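Local coordinates for protein 3-hydroxy-3-methylglutaryl-CoA lyase (Acinetobacter baumannii, PDB 6NDS) that belongs to the HMGL-like family of TIM-barrel lyases and holds a zinc ion and coenzyme A in this structure, at residues Leu27-Ile40 with Ile65-Ile78. Residues are numbered along the deposited sequence; the frame is centred on the assembly and turned at random.
Sequences LQIEPTWVPTDKKI and IPNLRDGEEVFTGI. With COA (coenzyme A), chain B; EDO (1,2-ethanediol), chain G.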
loop_
_atom_site.group_PDB
_atom_site.type_symbol
_atom_site.label_atom_id
_atom_site.label_comp_id
_atom_site.label_asym_id
_atom_site.label_seq_id
_atom_site.Cartn_x
_atom_site.Cartn_y
_atom_site.Cartn_z
ATOM N N LEU A 27 -2.362 -19.531 -5.216
ATOM C CA LEU A 27 -3.167 -20.682 -4.843
ATOM C C LEU A 27 -2.486 -21.608 -3.848
ATOM O O LEU A 27 -3.178 -22.381 -3.175
ATOM C CB LEU A 27 -3.546 -21.477 -6.094
ATOM C CG LEU A 27 -4.402 -20.700 -7.098
ATOM C CD1 LEU A 27 -4.862 -21.652 -8.174
ATOM C CD2 LEU A 27 -5.594 -20.052 -6.419
ATOM N N GLN A 28 -1.160 -21.538 -3.709
ATOM C CA GLN A 28 -0.497 -22.534 -2.865
ATOM C C GLN A 28 -0.931 -22.430 -1.406
ATOM O O GLN A 28 -0.950 -23.443 -0.697
ATOM C CB GLN A 28 1.019 -22.404 -2.989
ATOM C CG GLN A 28 1.557 -21.121 -2.446
ATOM C CD GLN A 28 3.044 -20.944 -2.691
ATOM O OE1 GLN A 28 3.651 -21.648 -3.511
ATOM N NE2 GLN A 28 3.641 -19.992 -1.982
ATOM N N ILE A 29 -1.312 -21.233 -0.954
ATOM C CA ILE A 29 -1.672 -20.980 0.437
ATOM C C ILE A 29 -3.173 -20.779 0.638
ATOM O O ILE A 29 -3.619 -20.671 1.794
ATOM C CB ILE A 29 -0.895 -19.762 0.985
ATOM C CG1 ILE A 29 -0.895 -19.742 2.509
ATOM C CG2 ILE A 29 -1.461 -18.471 0.399
ATOM C CD1 ILE A 29 -0.003 -18.670 3.112
ATOM N N GLU A 30 -3.960 -20.725 -0.436
ATOM C CA GLU A 30 -5.406 -20.601 -0.305
ATOM C C GLU A 30 -5.959 -21.748 0.528
ATOM O O GLU A 30 -5.566 -22.902 0.330
ATOM C CB GLU A 30 -6.081 -20.619 -1.677
ATOM C CG GLU A 30 -6.278 -19.272 -2.300
ATOM C CD GLU A 30 -7.113 -18.356 -1.437
ATOM O OE1 GLU A 30 -6.630 -17.251 -1.121
ATOM O OE2 GLU A 30 -8.238 -18.746 -1.059
ATOM N N PRO A 31 -6.885 -21.476 1.448
ATOM C CA PRO A 31 -7.413 -22.557 2.293
ATOM C C PRO A 31 -8.136 -23.637 1.510
ATOM O O PRO A 31 -8.048 -24.820 1.862
ATOM C CB PRO A 31 -8.372 -21.821 3.244
ATOM C CG PRO A 31 -7.948 -20.402 3.200
ATOM C CD PRO A 31 -7.416 -20.157 1.830
ATOM N N THR A 32 -8.860 -23.263 0.469
ATOM C CA THR A 32 -9.699 -24.209 -0.248
ATOM C C THR A 32 -9.059 -24.621 -1.563
ATOM O O THR A 32 -8.384 -23.835 -2.232
ATOM C CB THR A 32 -11.085 -23.630 -0.528
ATOM O OG1 THR A 32 -10.950 -22.382 -1.226
ATOM C CG2 THR A 32 -11.848 -23.430 0.776
ATOM N N TRP A 33 -9.295 -25.875 -1.914
ATOM C CA TRP A 33 -8.844 -26.428 -3.176
ATOM C C TRP A 33 -9.553 -25.742 -4.338
ATOM O O TRP A 33 -10.773 -25.543 -4.305
ATOM C CB TRP A 33 -9.143 -27.925 -3.162
ATOM C CG TRP A 33 -8.955 -28.648 -4.442
ATOM C CD1 TRP A 33 -9.934 -29.101 -5.287
ATOM C CD2 TRP A 33 -7.713 -29.036 -5.017
ATOM N NE1 TRP A 33 -9.368 -29.744 -6.360
ATOM C CE2 TRP A 33 -8.002 -29.715 -6.220
ATOM C CE3 TRP A 33 -6.375 -28.871 -4.636
ATOM C CZ2 TRP A 33 -7.007 -30.227 -7.044
ATOM C CZ3 TRP A 33 -5.385 -29.391 -5.456
ATOM C CH2 TRP A 33 -5.707 -30.061 -6.646
ATOM N N VAL A 34 -8.791 -25.373 -5.365
ATOM C CA VAL A 34 -9.335 -24.891 -6.627
ATOM C C VAL A 34 -9.301 -26.049 -7.621
ATOM O O VAL A 34 -8.199 -26.549 -7.922
ATOM C CB VAL A 34 -8.563 -23.686 -7.174
ATOM C CG1 VAL A 34 -9.114 -23.281 -8.544
ATOM C CG2 VAL A 34 -8.629 -22.513 -6.185
ATOM N N PRO A 35 -10.438 -26.518 -8.117
ATOM C CA PRO A 35 -10.436 -27.681 -9.007
ATOM C C PRO A 35 -9.540 -27.469 -10.213
ATOM O O PRO A 35 -9.362 -26.350 -10.706
ATOM C CB PRO A 35 -11.897 -27.809 -9.436
ATOM C CG PRO A 35 -12.679 -27.121 -8.372
ATOM C CD PRO A 35 -11.798 -26.041 -7.818
ATOM N N THR A 36 -9.033 -28.586 -10.722
ATOM C CA THR A 36 -8.081 -28.551 -11.829
ATOM C C THR A 36 -8.614 -27.778 -13.036
ATOM O O THR A 36 -7.895 -26.951 -13.613
ATOM C CB THR A 36 -7.717 -29.984 -12.196
ATOM O OG1 THR A 36 -7.187 -30.621 -11.024
ATOM C CG2 THR A 36 -6.678 -29.991 -13.306
ATOM N N ASP A 37 -9.865 -28.025 -13.444
ATOM C CA ASP A 37 -10.351 -27.328 -14.631
ATOM C C ASP A 37 -10.573 -25.846 -14.362
ATOM O O ASP A 37 -10.538 -25.052 -15.309
ATOM C CB ASP A 37 -11.615 -27.983 -15.218
ATOM C CG ASP A 37 -12.776 -28.114 -14.231
ATOM O OD1 ASP A 37 -12.661 -27.708 -13.062
ATOM O OD2 ASP A 37 -13.817 -28.657 -14.647
ATOM N N LYS A 38 -10.764 -25.458 -13.102
ATOM C CA LYS A 38 -10.901 -24.040 -12.793
ATOM C C LYS A 38 -9.547 -23.355 -12.685
ATOM O O LYS A 38 -9.449 -22.157 -12.975
ATOM C CB LYS A 38 -11.728 -23.855 -11.517
ATOM C CG LYS A 38 -13.162 -24.333 -11.689
ATOM C CD LYS A 38 -14.041 -24.062 -10.474
ATOM C CE LYS A 38 -15.370 -24.783 -10.608
ATOM N NZ LYS A 38 -16.350 -24.339 -9.581
ATOM N N LYS A 39 -8.499 -24.088 -12.277
ATOM C CA LYS A 39 -7.140 -23.563 -12.397
ATOM C C LYS A 39 -6.813 -23.301 -13.861
ATOM O O LYS A 39 -6.255 -22.251 -14.211
ATOM C CB LYS A 39 -6.118 -24.544 -11.806
ATOM C CG LYS A 39 -6.114 -24.689 -10.273
ATOM C CD LYS A 39 -4.827 -25.405 -9.847
ATOM C CE LYS A 39 -4.766 -25.683 -8.351
ATOM N NZ LYS A 39 -5.576 -26.886 -7.982
ATOM N N ILE A 40 -7.166 -24.251 -14.728
ATOM C CA ILE A 40 -6.928 -24.108 -16.161
ATOM C C ILE A 40 -7.689 -22.907 -16.705
ATOM O O ILE A 40 -7.134 -22.087 -17.451
ATOM C CB ILE A 40 -7.308 -25.410 -16.895
ATOM C CG1 ILE A 40 -6.276 -26.502 -16.585
ATOM C CG2 ILE A 40 -7.410 -25.171 -18.380
ATOM C CD1 ILE A 40 -6.738 -27.885 -16.907
ATOM N N ILE A 65 2.829 -29.085 -0.532
ATOM C CA ILE A 65 1.906 -28.103 -1.098
ATOM C C ILE A 65 0.780 -28.857 -1.793
ATOM O O ILE A 65 0.776 -28.965 -3.024
ATOM C CB ILE A 65 2.624 -27.148 -2.067
ATOM C CG1 ILE A 65 3.853 -26.515 -1.401
ATOM C CG2 ILE A 65 1.679 -26.045 -2.590
ATOM C CD1 ILE A 65 3.524 -25.404 -0.403
ATOM N N PRO A 66 -0.185 -29.392 -1.046
ATOM C CA PRO A 66 -1.253 -30.178 -1.690
ATOM C C PRO A 66 -2.087 -29.381 -2.670
ATOM O O PRO A 66 -2.618 -29.964 -3.620
ATOM C CB PRO A 66 -2.094 -30.679 -0.505
ATOM C CG PRO A 66 -1.673 -29.880 0.669
ATOM C CD PRO A 66 -0.256 -29.449 0.422
ATOM N N ASN A 67 -2.198 -28.059 -2.493
ATOM C CA ASN A 67 -3.024 -27.258 -3.394
ATOM C C ASN A 67 -2.504 -27.217 -4.826
ATOM O O ASN A 67 -3.272 -26.888 -5.736
ATOM C CB ASN A 67 -3.128 -25.822 -2.888
ATOM C CG ASN A 67 -4.211 -25.634 -1.872
ATOM O OD1 ASN A 67 -5.126 -26.458 -1.745
ATOM N ND2 ASN A 67 -4.136 -24.519 -1.148
ATOM N N LEU A 68 -1.220 -27.508 -5.052
ATOM C CA LEU A 68 -0.630 -27.440 -6.380
ATOM C C LEU A 68 -0.250 -28.818 -6.921
ATOM O O LEU A 68 0.525 -28.912 -7.879
ATOM C CB LEU A 68 0.587 -26.512 -6.358
ATOM C CG LEU A 68 0.286 -25.046 -6.004
ATOM C CD1 LEU A 68 1.590 -24.246 -6.071
ATOM C CD2 LEU A 68 -0.750 -24.478 -6.955
ATOM N N ARG A 69 -0.801 -29.894 -6.343
ATOM C CA ARG A 69 -0.383 -31.243 -6.723
ATOM C C ARG A 69 -0.870 -31.659 -8.102
ATOM O O ARG A 69 -0.467 -32.729 -8.579
ATOM C CB ARG A 69 -0.864 -32.273 -5.693
ATOM C CG ARG A 69 -2.371 -32.502 -5.700
ATOM C CD ARG A 69 -2.794 -33.338 -4.486
ATOM N NE ARG A 69 -2.109 -34.629 -4.431
ATOM C CZ ARG A 69 -2.121 -35.449 -3.381
ATOM N NH1 ARG A 69 -2.772 -35.116 -2.270
ATOM N NH2 ARG A 69 -1.474 -36.607 -3.439
ATOM N N ASP A 70 -1.724 -30.860 -8.744
ATOM C CA ASP A 70 -2.201 -31.146 -10.091
ATOM C C ASP A 70 -1.416 -30.389 -11.156
ATOM O O ASP A 70 -1.935 -30.160 -12.252
ATOM C CB ASP A 70 -3.693 -30.816 -10.203
ATOM C CG ASP A 70 -4.008 -29.377 -9.822
ATOM O OD1 ASP A 70 -3.106 -28.652 -9.343
ATOM O OD2 ASP A 70 -5.172 -28.955 -10.004
ATOM N N GLY A 71 -0.166 -30.006 -10.862
ATOM C CA GLY A 71 0.584 -29.176 -11.795
ATOM C C GLY A 71 0.720 -29.786 -13.180
ATOM O O GLY A 71 0.622 -29.082 -14.190
ATOM N N GLU A 72 0.957 -31.097 -13.255
ATOM C CA GLU A 72 1.105 -31.714 -14.571
ATOM C C GLU A 72 -0.161 -31.552 -15.400
ATOM O O GLU A 72 -0.096 -31.197 -16.582
ATOM C CB GLU A 72 1.463 -33.194 -14.440
ATOM C CG GLU A 72 1.566 -33.880 -15.794
ATOM C CD GLU A 72 2.609 -34.973 -15.816
ATOM O OE1 GLU A 72 3.005 -35.431 -14.723
ATOM O OE2 GLU A 72 3.036 -35.369 -16.922
ATOM N N GLU A 73 -1.326 -31.794 -14.798
ATOM C CA GLU A 73 -2.560 -31.690 -15.570
ATOM C C GLU A 73 -2.874 -30.240 -15.909
ATOM O O GLU A 73 -3.402 -29.959 -16.989
ATOM C CB GLU A 73 -3.716 -32.350 -14.813
ATOM C CG GLU A 73 -5.065 -32.328 -15.552
ATOM C CD GLU A 73 -5.032 -33.018 -16.917
ATOM O OE1 GLU A 73 -4.149 -33.866 -17.156
ATOM O OE2 GLU A 73 -5.906 -32.718 -17.755
ATOM N N VAL A 74 -2.527 -29.304 -15.023
ATOM C CA VAL A 74 -2.732 -27.895 -15.354
ATOM C C VAL A 74 -1.900 -27.511 -16.574
ATOM O O VAL A 74 -2.405 -26.897 -17.529
ATOM C CB VAL A 74 -2.414 -27.006 -14.142
ATOM C CG1 VAL A 74 -2.423 -25.551 -14.565
ATOM C CG2 VAL A 74 -3.444 -27.252 -13.032
ATOM N N PHE A 75 -0.609 -27.865 -16.564
ATOM C CA PHE A 75 0.257 -27.519 -17.687
ATOM C C PHE A 75 -0.164 -28.234 -18.959
ATOM O O PHE A 75 0.013 -27.687 -20.052
ATOM C CB PHE A 75 1.721 -27.836 -17.366
ATOM C CG PHE A 75 2.444 -26.725 -16.636
ATOM C CD1 PHE A 75 3.279 -25.845 -17.323
ATOM C CD2 PHE A 75 2.277 -26.554 -15.273
ATOM C CE1 PHE A 75 3.939 -24.815 -16.649
ATOM C CE2 PHE A 75 2.938 -25.531 -14.591
ATOM C CZ PHE A 75 3.765 -24.665 -15.278
ATOM N N THR A 76 -0.730 -29.443 -18.830
ATOM C CA THR A 76 -1.242 -30.198 -19.972
ATOM C C THR A 76 -2.454 -29.515 -20.588
ATOM O O THR A 76 -2.614 -29.500 -21.818
ATOM C CB THR A 76 -1.621 -31.616 -19.518
ATOM O OG1 THR A 76 -0.442 -32.345 -19.202
ATOM C CG2 THR A 76 -2.421 -32.368 -20.603
ATOM N N GLY A 77 -3.313 -28.945 -19.744
ATOM C CA GLY A 77 -4.642 -28.537 -20.134
ATOM C C GLY A 77 -4.795 -27.107 -20.604
ATOM O O GLY A 77 -5.757 -26.810 -21.320
ATOM N N ILE A 78 -3.870 -26.214 -20.232
ATOM C CA ILE A 78 -4.032 -24.803 -20.568
ATOM C C ILE A 78 -3.828 -24.582 -22.064
ATOM O O ILE A 78 -3.152 -25.355 -22.758
ATOM C CB ILE A 78 -3.065 -23.923 -19.749
ATOM C CG1 ILE A 78 -1.615 -24.395 -19.915
ATOM C CG2 ILE A 78 -3.486 -23.899 -18.272
ATOM C CD1 ILE A 78 -0.589 -23.407 -19.306
HETATM N N1A COA B . 7.748 -33.293 -6.677
HETATM C C2A COA B . 7.054 -34.356 -6.245
HETATM N N3A COA B . 7.442 -35.350 -5.448
HETATM C C4A COA B . 8.717 -35.178 -5.064
HETATM C C5A COA B . 9.554 -34.140 -5.411
HETATM C C6A COA B . 9.033 -33.147 -6.262
HETATM N N6A COA B . 9.732 -32.098 -6.684
HETATM N N7A COA B . 10.801 -34.309 -4.821
HETATM C C8A COA B . 10.695 -35.426 -4.138
HETATM N N9A COA B . 9.451 -35.999 -4.248
HETATM C C1B COA B . 8.985 -37.252 -3.651
HETATM C C2B COA B . 9.827 -38.474 -4.013
HETATM O O2B COA B . 9.562 -39.020 -5.287
HETATM C C3B COA B . 9.471 -39.391 -2.847
HETATM O O3B COA B . 8.133 -39.861 -2.971
HETATM P P3B COA B . 7.908 -41.178 -2.056
HETATM O O7A COA B . 7.592 -40.719 -0.644
HETATM O O8A COA B . 9.210 -41.954 -2.124
HETATM O O9A COA B . 6.758 -41.941 -2.686
HETATM C C4B COA B . 9.623 -38.389 -1.715
HETATM O O4B COA B . 9.038 -37.166 -2.243
HETATM C C5B COA B . 11.073 -38.122 -1.406
HETATM O O5B COA B . 11.165 -37.201 -0.310
HETATM P P1A COA B . 12.549 -36.421 -0.140
HETATM O O1A COA B . 13.317 -36.453 -1.419
HETATM O O2A COA B . 13.209 -36.834 1.135
HETATM O O3A COA B . 11.954 -34.945 0.022
HETATM P P2A COA B . 11.162 -34.239 1.215
HETATM O O4A COA B . 12.132 -33.927 2.307
HETATM O O5A COA B . 9.926 -35.010 1.545
HETATM O O6A COA B . 10.707 -32.892 0.470
HETATM C CBP COA B . 10.977 -31.165 -1.156
HETATM C CCP COA B . 11.708 -32.049 -0.152
HETATM C CDP COA B . 11.932 -30.111 -1.726
HETATM C CEP COA B . 10.453 -32.038 -2.302
HETATM C CAP COA B . 9.814 -30.495 -0.420
HETATM O OAP COA B . 10.308 -29.878 0.760
HETATM C C9P COA B . 9.091 -29.450 -1.253
HETATM O O9P COA B . 8.378 -29.786 -2.195
HETATM N N8P COA B . 9.266 -28.187 -0.897
HETATM C C7P COA B . 8.745 -27.064 -1.665
HETATM C C6P COA B . 7.641 -26.356 -0.922
HETATM C C5P COA B . 7.202 -25.096 -1.635
HETATM O O5P COA B . 6.923 -25.115 -2.833
HETATM N N4P COA B . 7.125 -23.984 -0.893
HETATM C C3P COA B . 6.559 -22.727 -1.361
HETATM C C2P COA B . 7.278 -22.187 -2.573
HETATM S S1P COA B . 9.063 -22.054 -2.300
HETATM C C1 EDO G . -5.203 -28.616 -24.600
HETATM O O1 EDO G . -3.813 -28.848 -24.348
HETATM C C2 EDO G . -5.429 -27.119 -24.745
HETATM O O2 EDO G . -4.484 -26.588 -25.679
HETATM O O HOH W 1 -1.211 -26.292 -0.291
HETATM O O HOH W 2 -5.838 -25.447 -5.285
#
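K39 and D70 form the salt bridge at the centre of this contact, K39 NZ lying 2.9 Å from D70 OD2 on its syn side, 28° out of the carboxylate plane. The same OD2 offers its anti lone pair to T36 OG1 (2.8 Å), so two donors hold one carboxylate oxygen. K39 has the length to turn back within its own segment as well: bent at its last torsion (chi4 80°), it brings K39 NZ to 2.6 Å from V34 O. The ammonium lies over one face of the W33 indole, offset toward the rim, while the ring's edge meets P66 O.

N67, in the short 3-10 segment 66-67, suits its place because its amide can donate to the backbone carbonyls of 27-30: N67 ND2 bonds E30 O at 2.6 Å, nearly in the amide plane, with weaker bonds to the carbonyls of L27 and Q28. A water linking Q28 O to N67 N and another between V34 N and N67 O extend this backbone stitching. Beside it, Q28 CB packs on L68 CD1 (3.6 Å) and I65 CG2, while I65 CG1 meets coenzyme A and the Q28 amide is held by R24 and G247; Q28 and I65 both line the coenzyme A pocket of this TIM-barrel protein.

Further along, branched I40 packs beside V74, G77 and I78, as helical segments 36-40 and 71-77 cross at -46°. V74 and I78 continue onto I43 of helix 36-46, and L68 reaches S58 on barrel strand 53-58.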